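PDB 5DMP: uncharacterized protein from Methanocella paludicola, which probably removes 3'-terminal ribonucleotides and phosphates from DNA ends during non-homologous end joining, as an archaeal 3'-phosphoesterase of the DNA ligase D type. Local coordinates for residues Ile5-Lys10 / Asp19-Met24; Val27-Ala32 / Thr50-Ile55; Val76-Thr81 / Glu111-Lys116; Thr59-Ile64 / Pro153-Thr158. All blocks are in the same frame, centred on the assembly; numbering follows the deposited sequence.

Contact 1. Residues Ile5-Lys10 / Asp19-Met24. With VN4 (oxido(dioxo)vanadium), chain J.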
# COMPACT_ATOMS: atom_id res chain seq x y z
N ILE A 5 2.75 4.23 -10.45
CA ILE A 5 3.30 3.24 -9.54
C ILE A 5 2.38 2.97 -8.35
O ILE A 5 1.82 3.90 -7.76
CB ILE A 5 4.66 3.75 -9.02
CG1 ILE A 5 5.70 3.60 -10.11
CG2 ILE A 5 5.21 3.01 -7.78
CD1 ILE A 5 6.81 4.59 -9.80
N TYR A 6 2.30 1.68 -7.99
CA TYR A 6 1.79 1.18 -6.67
C TYR A 6 2.99 0.43 -6.08
O TYR A 6 3.72 -0.33 -6.80
CB TYR A 6 0.59 0.24 -6.97
CG TYR A 6 0.59 -0.97 -6.09
CD1 TYR A 6 0.29 -0.82 -4.70
CD2 TYR A 6 0.88 -2.23 -6.59
CE1 TYR A 6 0.32 -1.92 -3.83
CE2 TYR A 6 0.93 -3.37 -5.72
CZ TYR A 6 0.63 -3.21 -4.36
OH TYR A 6 0.65 -4.32 -3.53
N VAL A 7 3.26 0.65 -4.79
CA VAL A 7 4.30 -0.13 -4.10
C VAL A 7 3.88 -0.33 -2.65
O VAL A 7 3.19 0.53 -2.06
CB VAL A 7 5.67 0.64 -4.18
CG1 VAL A 7 5.55 2.08 -3.61
CG2 VAL A 7 6.81 -0.19 -3.53
N ILE A 8 4.29 -1.45 -2.06
CA ILE A 8 4.22 -1.63 -0.64
C ILE A 8 5.62 -1.99 -0.19
O ILE A 8 6.25 -2.97 -0.72
CB ILE A 8 3.26 -2.81 -0.24
CG1 ILE A 8 1.78 -2.37 -0.55
CG2 ILE A 8 3.50 -3.13 1.26
CD1 ILE A 8 0.66 -3.44 -0.29
N GLN A 9 6.10 -1.26 0.80
CA GLN A 9 7.39 -1.65 1.42
C GLN A 9 7.07 -2.24 2.78
O GLN A 9 6.22 -1.71 3.51
CB GLN A 9 8.29 -0.44 1.53
CG GLN A 9 9.00 -0.19 0.17
CD GLN A 9 9.33 1.25 -0.11
OE1 GLN A 9 8.51 2.17 0.07
NE2 GLN A 9 10.55 1.46 -0.64
N LYS A 10 7.73 -3.35 3.10
CA LYS A 10 7.60 -3.96 4.44
C LYS A 10 8.74 -3.35 5.24
O LYS A 10 9.93 -3.29 4.79
CB LYS A 10 7.67 -5.50 4.34
CG LYS A 10 7.46 -6.19 5.71
CD LYS A 10 7.47 -7.72 5.50
CE LYS A 10 7.30 -8.47 6.85
NZ LYS A 10 7.40 -9.93 6.53
N ASP A 19 4.24 -0.03 4.38
CA ASP A 19 3.95 1.31 3.87
C ASP A 19 3.38 1.12 2.51
O ASP A 19 4.04 0.57 1.59
CB ASP A 19 5.23 2.12 3.76
CG ASP A 19 5.81 2.42 5.13
OD1 ASP A 19 5.05 3.07 5.87
OD2 ASP A 19 6.94 1.96 5.43
N LEU A 20 2.15 1.58 2.32
CA LEU A 20 1.53 1.54 1.02
C LEU A 20 1.71 2.89 0.30
O LEU A 20 1.49 3.93 0.92
CB LEU A 20 -0.02 1.35 1.18
CG LEU A 20 -0.85 1.61 -0.05
CD1 LEU A 20 -0.61 0.45 -1.10
CD2 LEU A 20 -2.32 1.58 0.41
N ARG A 21 2.04 2.87 -1.00
CA ARG A 21 2.18 4.20 -1.69
C ARG A 21 1.59 4.14 -3.06
O ARG A 21 1.65 3.11 -3.78
CB ARG A 21 3.71 4.60 -1.80
CG ARG A 21 4.54 4.19 -0.63
CD ARG A 21 6.01 4.80 -0.80
NE ARG A 21 6.85 4.27 0.25
CZ ARG A 21 6.94 4.72 1.49
NH1 ARG A 21 6.24 5.79 1.92
NH2 ARG A 21 7.72 4.13 2.33
N LEU A 22 0.96 5.23 -3.46
CA LEU A 22 0.40 5.27 -4.77
C LEU A 22 0.86 6.59 -5.44
O LEU A 22 0.70 7.68 -4.84
CB LEU A 22 -1.16 5.36 -4.71
CG LEU A 22 -1.85 4.13 -4.05
CD1 LEU A 22 -3.33 4.49 -3.87
CD2 LEU A 22 -1.67 2.91 -4.97
N GLU A 23 1.29 6.47 -6.68
CA GLU A 23 1.75 7.70 -7.42
C GLU A 23 0.59 8.58 -7.83
O GLU A 23 -0.32 8.11 -8.56
CB GLU A 23 2.48 7.24 -8.63
CG GLU A 23 2.99 8.44 -9.46
CD GLU A 23 3.71 8.04 -10.73
OE1 GLU A 23 4.00 6.84 -10.98
OE2 GLU A 23 4.06 8.98 -11.48
N MET A 24 0.63 9.84 -7.40
CA MET A 24 -0.25 10.86 -7.99
C MET A 24 0.34 12.26 -7.81
O MET A 24 1.12 12.51 -6.86
CB MET A 24 -1.65 10.82 -7.39
CG MET A 24 -1.77 10.75 -5.87
SD MET A 24 -3.45 10.41 -5.21
CE MET A 24 -3.45 8.68 -4.73
V VN4 J . 9.71 5.55 4.99
O1 VN4 J . 10.79 7.10 4.62
O2 VN4 J . 10.80 3.99 4.67
O3 VN4 J . 7.91 5.71 5.56

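Contact 2. Residues Val27-Ala32 / Thr50-Ile55. With VN4 (oxido(dioxo)vanadium), chain J.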
# COMPACT_ATOMS: atom_id res chain seq x y z
N VAL A 27 4.19 12.58 -6.99
CA VAL A 27 4.89 12.05 -5.80
C VAL A 27 4.23 10.69 -5.45
O VAL A 27 3.26 10.34 -6.09
CB VAL A 27 4.75 12.96 -4.56
CG1 VAL A 27 5.45 14.32 -4.79
CG2 VAL A 27 3.30 13.13 -4.13
N LEU A 28 4.72 10.03 -4.41
CA LEU A 28 4.08 8.80 -3.93
C LEU A 28 3.32 9.20 -2.66
O LEU A 28 3.93 9.47 -1.61
CB LEU A 28 5.20 7.78 -3.56
CG LEU A 28 6.00 7.31 -4.79
CD1 LEU A 28 7.05 6.24 -4.37
CD2 LEU A 28 5.18 6.74 -5.93
N LYS A 29 1.98 9.26 -2.72
CA LYS A 29 1.17 9.45 -1.53
C LYS A 29 1.23 8.17 -0.69
O LYS A 29 1.13 7.08 -1.26
CB LYS A 29 -0.33 9.69 -1.96
CG LYS A 29 -0.61 10.83 -2.94
CD LYS A 29 -0.14 12.19 -2.38
CE LYS A 29 -0.85 12.54 -1.10
NZ LYS A 29 -0.42 13.95 -0.79
N SER A 30 1.41 8.29 0.63
CA SER A 30 1.89 7.16 1.42
C SER A 30 0.99 6.99 2.64
O SER A 30 0.53 7.97 3.22
CB SER A 30 3.32 7.43 1.88
OG SER A 30 4.15 7.50 0.69
N TRP A 31 0.87 5.75 3.09
CA TRP A 31 0.17 5.43 4.32
C TRP A 31 0.94 4.33 5.02
O TRP A 31 1.46 3.39 4.36
CB TRP A 31 -1.22 4.86 4.00
CG TRP A 31 -2.26 5.79 3.41
CD1 TRP A 31 -3.31 6.41 4.12
CD2 TRP A 31 -2.44 6.16 2.04
NE1 TRP A 31 -4.08 7.15 3.23
CE2 TRP A 31 -3.58 7.02 1.96
CE3 TRP A 31 -1.75 5.86 0.83
CZ2 TRP A 31 -4.04 7.57 0.73
CZ3 TRP A 31 -2.16 6.42 -0.35
CH2 TRP A 31 -3.30 7.31 -0.40
N ALA A 32 0.98 4.38 6.35
CA ALA A 32 1.54 3.26 7.10
C ALA A 32 0.41 2.30 7.45
O ALA A 32 -0.61 2.73 8.02
CB ALA A 32 2.23 3.76 8.37
N THR A 50 1.25 9.20 5.81
CA THR A 50 2.60 9.61 6.15
C THR A 50 3.06 10.59 5.10
O THR A 50 2.30 11.01 4.20
CB THR A 50 3.56 8.40 6.27
OG1 THR A 50 3.59 7.72 5.01
CG2 THR A 50 3.07 7.42 7.34
N GLU A 51 4.31 10.99 5.16
CA GLU A 51 4.80 11.97 4.23
C GLU A 51 4.78 11.52 2.80
O GLU A 51 5.18 10.34 2.50
CB GLU A 51 6.31 12.18 4.53
CG GLU A 51 6.66 13.08 5.65
CD GLU A 51 5.99 14.42 5.55
OE1 GLU A 51 6.23 15.17 4.58
OE2 GLU A 51 5.22 14.71 6.49
N ASP A 52 4.55 12.45 1.89
CA ASP A 52 4.76 12.15 0.49
C ASP A 52 6.21 11.74 0.25
O ASP A 52 7.11 12.27 0.91
CB ASP A 52 4.51 13.37 -0.40
CG ASP A 52 3.07 13.82 -0.40
OD1 ASP A 52 2.18 13.16 0.20
OD2 ASP A 52 2.85 14.88 -1.02
N HIS A 53 6.43 10.78 -0.65
CA HIS A 53 7.81 10.30 -0.98
C HIS A 53 8.09 10.57 -2.44
O HIS A 53 7.19 10.65 -3.24
CB HIS A 53 7.96 8.80 -0.64
CG HIS A 53 8.25 8.55 0.80
ND1 HIS A 53 7.38 8.91 1.82
CD2 HIS A 53 9.36 8.06 1.40
CE1 HIS A 53 7.93 8.61 2.99
NE2 HIS A 53 9.12 8.07 2.76
N PRO A 54 9.38 10.69 -2.81
CA PRO A 54 9.71 10.83 -4.22
C PRO A 54 9.42 9.50 -5.00
O PRO A 54 9.56 8.41 -4.44
CB PRO A 54 11.24 11.12 -4.20
CG PRO A 54 11.75 10.57 -2.89
CD PRO A 54 10.56 10.60 -1.92
N ILE A 55 9.05 9.62 -6.24
CA ILE A 55 8.77 8.45 -7.12
C ILE A 55 9.91 7.45 -7.10
O ILE A 55 9.65 6.25 -7.01
CB ILE A 55 8.39 8.90 -8.54
CG1 ILE A 55 6.96 9.46 -8.52
CG2 ILE A 55 8.50 7.73 -9.54
CD1 ILE A 55 6.63 10.26 -9.76
V VN4 J . 9.71 5.55 4.99
O1 VN4 J . 10.79 7.10 4.62
O2 VN4 J . 10.80 3.99 4.67
O3 VN4 J . 7.91 5.71 5.56
O HOH W 1 1.51 11.05 1.52

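Contact 3. Residues Val76-Thr81 / Glu111-Lys116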
# COMPACT_ATOMS: atom_id res chain seq x y z
N VAL A 76 11.17 -4.04 -0.44
CA VAL A 76 10.14 -3.74 -1.43
C VAL A 76 9.33 -5.02 -1.50
O VAL A 76 9.75 -6.03 -2.06
CB VAL A 76 10.72 -3.34 -2.82
CG1 VAL A 76 9.55 -3.14 -3.80
CG2 VAL A 76 11.47 -2.00 -2.64
N TRP A 77 8.18 -4.96 -0.85
CA TRP A 77 7.37 -6.13 -0.60
C TRP A 77 6.43 -6.45 -1.78
O TRP A 77 6.16 -7.62 -2.06
CB TRP A 77 6.66 -5.98 0.79
CG TRP A 77 5.82 -7.19 1.19
CD1 TRP A 77 6.22 -8.27 1.98
CD2 TRP A 77 4.41 -7.43 0.86
NE1 TRP A 77 5.11 -9.15 2.16
CE2 TRP A 77 4.04 -8.68 1.44
CE3 TRP A 77 3.47 -6.73 0.09
CZ2 TRP A 77 2.73 -9.21 1.30
CZ3 TRP A 77 2.15 -7.24 -0.06
CH2 TRP A 77 1.82 -8.50 0.56
N ASP A 78 5.88 -5.43 -2.49
CA ASP A 78 5.15 -5.67 -3.70
C ASP A 78 5.28 -4.40 -4.52
O ASP A 78 5.52 -3.33 -3.96
CB ASP A 78 3.63 -5.91 -3.44
CG ASP A 78 2.93 -6.49 -4.64
OD1 ASP A 78 3.61 -7.00 -5.58
OD2 ASP A 78 1.64 -6.49 -4.74
N ILE A 79 5.21 -4.52 -5.83
CA ILE A 79 5.34 -3.33 -6.68
C ILE A 79 4.59 -3.61 -8.00
O ILE A 79 4.39 -4.78 -8.44
CB ILE A 79 6.84 -2.97 -6.92
CG1 ILE A 79 6.97 -1.52 -7.45
CG2 ILE A 79 7.46 -4.02 -7.89
CD1 ILE A 79 8.39 -0.96 -7.33
N GLY A 80 4.12 -2.57 -8.64
CA GLY A 80 3.47 -2.69 -9.95
C GLY A 80 2.87 -1.33 -10.25
O GLY A 80 3.48 -0.29 -10.02
N THR A 81 1.67 -1.36 -10.79
CA THR A 81 0.97 -0.15 -11.18
C THR A 81 -0.46 -0.28 -10.66
O THR A 81 -0.78 -1.29 -9.98
CB THR A 81 0.94 -0.01 -12.74
OG1 THR A 81 0.34 -1.16 -13.34
CG2 THR A 81 2.40 0.11 -13.32
N GLU A 111 -2.25 -3.66 -9.64
CA GLU A 111 -1.59 -4.64 -10.52
C GLU A 111 -0.18 -4.91 -9.98
O GLU A 111 0.85 -4.39 -10.47
CB GLU A 111 -1.49 -4.03 -11.93
CG GLU A 111 -2.88 -3.69 -12.48
CD GLU A 111 -2.87 -2.68 -13.63
OE1 GLU A 111 -2.21 -1.59 -13.55
OE2 GLU A 111 -3.56 -2.96 -14.63
N GLY A 112 -0.14 -5.71 -8.95
CA GLY A 112 1.11 -6.06 -8.32
C GLY A 112 1.50 -7.52 -8.63
O GLY A 112 0.82 -8.23 -9.43
N LYS A 113 2.54 -8.00 -7.95
CA LYS A 113 2.90 -9.40 -7.99
C LYS A 113 2.22 -10.14 -6.85
O LYS A 113 1.94 -11.35 -6.99
CB LYS A 113 4.42 -9.61 -7.88
CG LYS A 113 5.21 -8.79 -8.91
CD LYS A 113 5.09 -9.34 -10.33
CE LYS A 113 6.39 -10.03 -10.75
NZ LYS A 113 6.07 -11.02 -11.81
N LYS A 114 1.94 -9.46 -5.74
CA LYS A 114 1.30 -10.13 -4.62
C LYS A 114 -0.18 -9.78 -4.51
O LYS A 114 -1.03 -10.65 -4.19
CB LYS A 114 2.01 -9.91 -3.29
CG LYS A 114 3.49 -10.45 -3.30
CD LYS A 114 4.16 -10.16 -1.98
CE LYS A 114 5.66 -10.60 -2.00
NZ LYS A 114 6.33 -10.11 -0.76
N LEU A 115 -0.48 -8.50 -4.69
CA LEU A 115 -1.86 -8.00 -4.70
C LEU A 115 -2.29 -7.71 -6.10
O LEU A 115 -1.58 -7.02 -6.87
CB LEU A 115 -1.95 -6.70 -3.86
CG LEU A 115 -1.59 -6.64 -2.39
CD1 LEU A 115 -2.13 -5.33 -1.84
CD2 LEU A 115 -2.25 -7.87 -1.68
N LYS A 116 -3.43 -8.27 -6.51
CA LYS A 116 -3.92 -8.03 -7.87
C LYS A 116 -5.38 -8.00 -7.78
O LYS A 116 -6.02 -9.06 -7.80
CB LYS A 116 -3.67 -9.19 -8.86
CG LYS A 116 -2.35 -9.90 -8.89
CD LYS A 116 -2.30 -10.73 -10.19
CE LYS A 116 -1.11 -11.69 -10.20
NZ LYS A 116 0.17 -10.98 -10.54
O HOH W 2 2.09 -3.65 -13.20

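Contact 4. Residues Thr59-Ile64 / Pro153-Thr158. With EDO (1,2-ethanediol), chain C; EDO (1,2-ethanediol), chain B.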
# COMPACT_ATOMS: atom_id res chain seq x y z
N THR A 59 11.61 1.82 -5.37
CA THR A 59 12.49 0.62 -5.42
C THR A 59 13.58 0.68 -4.35
O THR A 59 14.54 -0.09 -4.42
CB THR A 59 13.12 0.43 -6.84
OG1 THR A 59 13.82 1.63 -7.15
CG2 THR A 59 12.02 0.31 -7.89
N PHE A 60 13.44 1.55 -3.33
CA PHE A 60 14.42 1.56 -2.26
C PHE A 60 14.26 0.30 -1.40
O PHE A 60 13.15 0.05 -0.86
CB PHE A 60 14.27 2.80 -1.32
CG PHE A 60 15.18 2.73 -0.15
CD1 PHE A 60 16.58 2.65 -0.35
CD2 PHE A 60 14.68 2.51 1.13
CE1 PHE A 60 17.45 2.54 0.73
CE2 PHE A 60 15.55 2.40 2.19
CZ PHE A 60 16.93 2.40 2.00
N GLU A 61 15.34 -0.50 -1.27
CA GLU A 61 15.33 -1.67 -0.39
C GLU A 61 16.67 -1.65 0.30
O GLU A 61 17.67 -1.60 -0.41
CB GLU A 61 15.22 -2.94 -1.28
CG GLU A 61 15.35 -4.22 -0.48
CD GLU A 61 14.76 -5.39 -1.25
OE1 GLU A 61 13.52 -5.45 -1.39
OE2 GLU A 61 15.57 -6.29 -1.69
N GLY A 62 16.73 -1.62 1.63
CA GLY A 62 18.06 -1.45 2.32
C GLY A 62 17.81 -0.98 3.74
O GLY A 62 16.75 -1.23 4.30
N VAL A 63 18.74 -0.25 4.32
CA VAL A 63 18.67 0.04 5.74
C VAL A 63 18.80 1.54 5.93
O VAL A 63 19.66 2.16 5.31
CB VAL A 63 19.84 -0.65 6.49
CG1 VAL A 63 19.91 -0.17 7.94
CG2 VAL A 63 19.68 -2.18 6.41
N ILE A 64 17.91 2.09 6.77
CA ILE A 64 17.96 3.53 7.16
C ILE A 64 18.46 3.57 8.61
O ILE A 64 18.05 2.73 9.42
CB ILE A 64 16.61 4.21 6.97
CG1 ILE A 64 16.30 4.26 5.44
CG2 ILE A 64 16.65 5.66 7.55
CD1 ILE A 64 14.91 4.79 5.12
N PRO A 153 6.37 -13.53 2.15
CA PRO A 153 6.95 -12.58 3.05
C PRO A 153 8.14 -11.84 2.49
O PRO A 153 8.60 -10.90 3.11
CB PRO A 153 7.37 -13.45 4.28
CG PRO A 153 7.57 -14.83 3.69
CD PRO A 153 6.73 -14.94 2.47
N ASP A 154 8.65 -12.25 1.31
CA ASP A 154 9.99 -11.80 0.89
C ASP A 154 9.98 -10.74 -0.22
O ASP A 154 8.94 -10.45 -0.81
CB ASP A 154 10.94 -13.00 0.55
CG ASP A 154 11.06 -13.96 1.73
OD1 ASP A 154 11.04 -13.47 2.90
OD2 ASP A 154 11.06 -15.21 1.48
N SER A 155 11.16 -10.19 -0.48
CA SER A 155 11.27 -9.07 -1.46
C SER A 155 10.83 -9.48 -2.84
O SER A 155 11.29 -10.49 -3.40
CB SER A 155 12.71 -8.50 -1.50
OG SER A 155 12.88 -7.69 -2.61
N VAL A 156 9.95 -8.66 -3.42
CA VAL A 156 9.52 -8.83 -4.81
C VAL A 156 10.68 -8.45 -5.74
O VAL A 156 10.74 -8.91 -6.88
CB VAL A 156 8.21 -7.99 -5.04
CG1 VAL A 156 8.47 -6.51 -5.20
CG2 VAL A 156 7.41 -8.52 -6.16
N LEU A 157 11.60 -7.62 -5.26
CA LEU A 157 12.73 -7.19 -6.15
C LEU A 157 13.89 -8.20 -6.17
O LEU A 157 14.53 -8.42 -7.21
CB LEU A 157 13.32 -5.83 -5.72
CG LEU A 157 12.32 -4.67 -6.04
CD1 LEU A 157 13.00 -3.34 -5.73
CD2 LEU A 157 11.82 -4.65 -7.46
N THR A 158 14.19 -8.76 -5.00
CA THR A 158 15.40 -9.59 -4.90
C THR A 158 15.16 -10.99 -4.36
O THR A 158 16.08 -11.83 -4.32
CB THR A 158 16.42 -8.93 -3.95
OG1 THR A 158 15.84 -8.80 -2.63
CG2 THR A 158 16.84 -7.57 -4.44
C1 EDO C . 8.00 -12.73 -3.43
O1 EDO C . 7.73 -12.33 -4.79
C2 EDO C . 9.43 -13.24 -3.36
O2 EDO C . 10.03 -12.91 -4.61
C1 EDO B . 12.42 -13.10 7.70
O1 EDO B . 13.72 -12.49 7.95
C2 EDO B . 11.36 -12.10 7.24
O2 EDO B . 11.47 -11.73 5.84

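Contact 1. Residues Ile5-Lys10 / Asp19-Met24
Gln9 and Arg21 meet on the face of the sheet that carries Val7 and Asp19, their side chains crossing at about a right angle. Gln9 OE1 takes a straight hydrogen bond from Arg21 NE at 2.7 Å, nearly in line with its C=O, and a more bent one at 3.1 Å from Arg21 NH2, which stands above the amide plane. This side-on grip puts both nitrogens on one oxygen in the guanidinium plane, with the amide plane turned 85° to it. Gln9 NE2 donates to the carbonyls of Tyr57 and Phe60. Val7 CG1, between backbone N and carbonyl carbon (chi1 56°), packs 3.6 Å from Arg21 CB. The strands form an antiparallel beta hairpin that supplies Asp19 and Arg21 to the vanadate pocket; Asp19 OD2 is hydrogen-bonded to His11 ND1, and Asp19 CB lies over one guanidinium face, toward its rim. On the reverse face Leu20 CD1 sits 3.7 Å from Tyr6 CE1, at the ring edge, and equally close to Ile8 CG1. At the far end Glu23, CG anti to its backbone N (chi1 180°), accepts a hydrogen bond from Ile5 N at 2.9 Å on the anti side of OE1, an oxygen also hydrogen-bonded to His3 ND1.

Contact 2. Residues Val27-Ala32 / Thr50-Ile55
Leu28 O is gripped by two donors that reach it from opposite faces of its carbonyl plane: His53 N, across the contact at 3.0 Å, and Ser30 OG, from within its own strand. The hydroxyl stands well above that plane and is itself an acceptor for Arg21 NH1, so it links the strand backbone to an arginine of the vanadate pocket. The return bond from Leu28 N to His53 O, 2.8 Å and nearly straight, completes an antiparallel hydrogen-bonded pair. His53 CG lies anti to its carbonyl carbon (chi1 -82°). Both nitrogens of the imidazole are engaged: His53 ND1 donates to Glu51 O at 2.7 Å, an oxygen near the ring plane although the donor stands above the carbonyl plane, while His53 NE2 donates an almost linear hydrogen bond of 2.7 Å to VN4 O1. Glu51 O thus acts as a second-shell group that helps set the rotation of a ligand-binding ring. The chain of Lys29 bends at chi2 and chi3 and lies side by side with Asp52; Lys29 NZ forms a salt bridge to Asp52 OD1 at 2.9 Å, on the syn side of the carboxylate. A water joins Ser30 N, Thr50 O and Asp52 OD1, accepting from the first and donating to the others. Leu28 CD2 meets Ile55 CG1 at 4.2 Å, the side chains at about a right angle, and Ala32 CB meets Thr50 CG2. The hairpin of strands 27-33 and 45-53 continues the sheet: strand 16-24 pairs with the former through Lys29 and Trp31, and strand 132-136 with the latter.

Contact 3. Residues Val76-Thr81 / Glu111-Lys116
Asp78 meets Lys113, Lys114 and Leu115, in the loop after strand 105-111, through its carboxylate, with CG anti to the backbone N (chi1 -166°). Asp78 OD1 accepts Lys113 N at 2.8 Å through its syn lone pair, and Asp78 OD2 accepts Leu115 N at 2.9 Å from above the carboxylate plane. Lys114 N adds weak bonds to both oxygens, so three successive amides point at one carboxylate, whose OD2 is also hydrogen-bonded to Tyr6 OH. The second polar cluster joins Thr81 and Glu111: their backbones form an antiparallel hydrogen-bonded pair, Thr81 OG1 donates to Glu111 OE1 at 2.6 Å, and a water donates to that hydroxyl and to Glu111 O. Glu111 OE2 makes a salt bridge with Arg83.

Contacts with the aromatic face are made by Lys114, whose extended chain lies over Trp77. Its NZ makes a cation-pi contact 3.2 Å from the five-membered ring centroid, and CD a CH-pi contact 3.6 Å from the six-membered one. Lys114 NZ also bonds to Trp77 O at 2.8 Å and to the carbonyls of Ala152 and Asp154; three carbonyl oxygens and the indole face probably stabilise the ammonium charge. Trp77 and Asp78, both facing Ile8 on strand 5-12, form a classic beta bulge.

Contact 4. Residues Thr59-Ile64 / Pro153-Thr158
An ST motif in the loop between helices 148-151 and 162-167 docks here on the segment leading into strand 62-64. The side chain of Glu61 is about 10 Å from the bound VN4, nearest atoms. Within the motif Ser155 OG accepts Thr158 N at 2.9 Å. The same hydroxyl, placed anti to its backbone N (chi1 166°), donates to Glu61 OE1 at 2.6 Å. Glu61 reaches across with CG anti to the backbone N (chi1 174°) and the chain extended beyond it. Its second oxygen, Glu61 OE2, takes a bond of 2.7 Å from Thr158 OG1, and Glu61 and Thr158 meet tip to tip. Each hydroxyl donates to the syn lone pair of a different carboxylate oxygen. Nearby, Leu157 CD1 rests on Thr59, 3.8 Å from Thr59 O and 3.9 Å from Thr59 CB. Beyond the two segments Glu61 OE1 accepts Val76 N of strand 72-84, and OE2 makes a salt bridge to Arg160. With neutral donors on both oxygens and an arginine beside OE2, the carboxylate is probably stabilised as the anion, and its four partners probably restrict its rotation.

How the contacts relate
Contact 1 is buried, near the centre of the chain, whereas contacts 2 and 3 are partly buried and contact 4 lies at the surface. Strand 16-24 of contact 1 pairs with strand 27-33 of contact 2, and both contacts deliver pocket residues to the vanadate. On its other edge strand 5-12 pairs with strand 72-84, which carries contact 3, Ile8 O meeting Trp77 N. Contact 3 is nested within the chain loop closed by contact 4, and the two touch where Val76 CG2 packs on Phe60 O. Regular strand pairing dominates contacts 1 and 2; a carboxylate taking donors from a loop is shared by contacts 3 and 4, to which contact 3 adds a cation-pi contact.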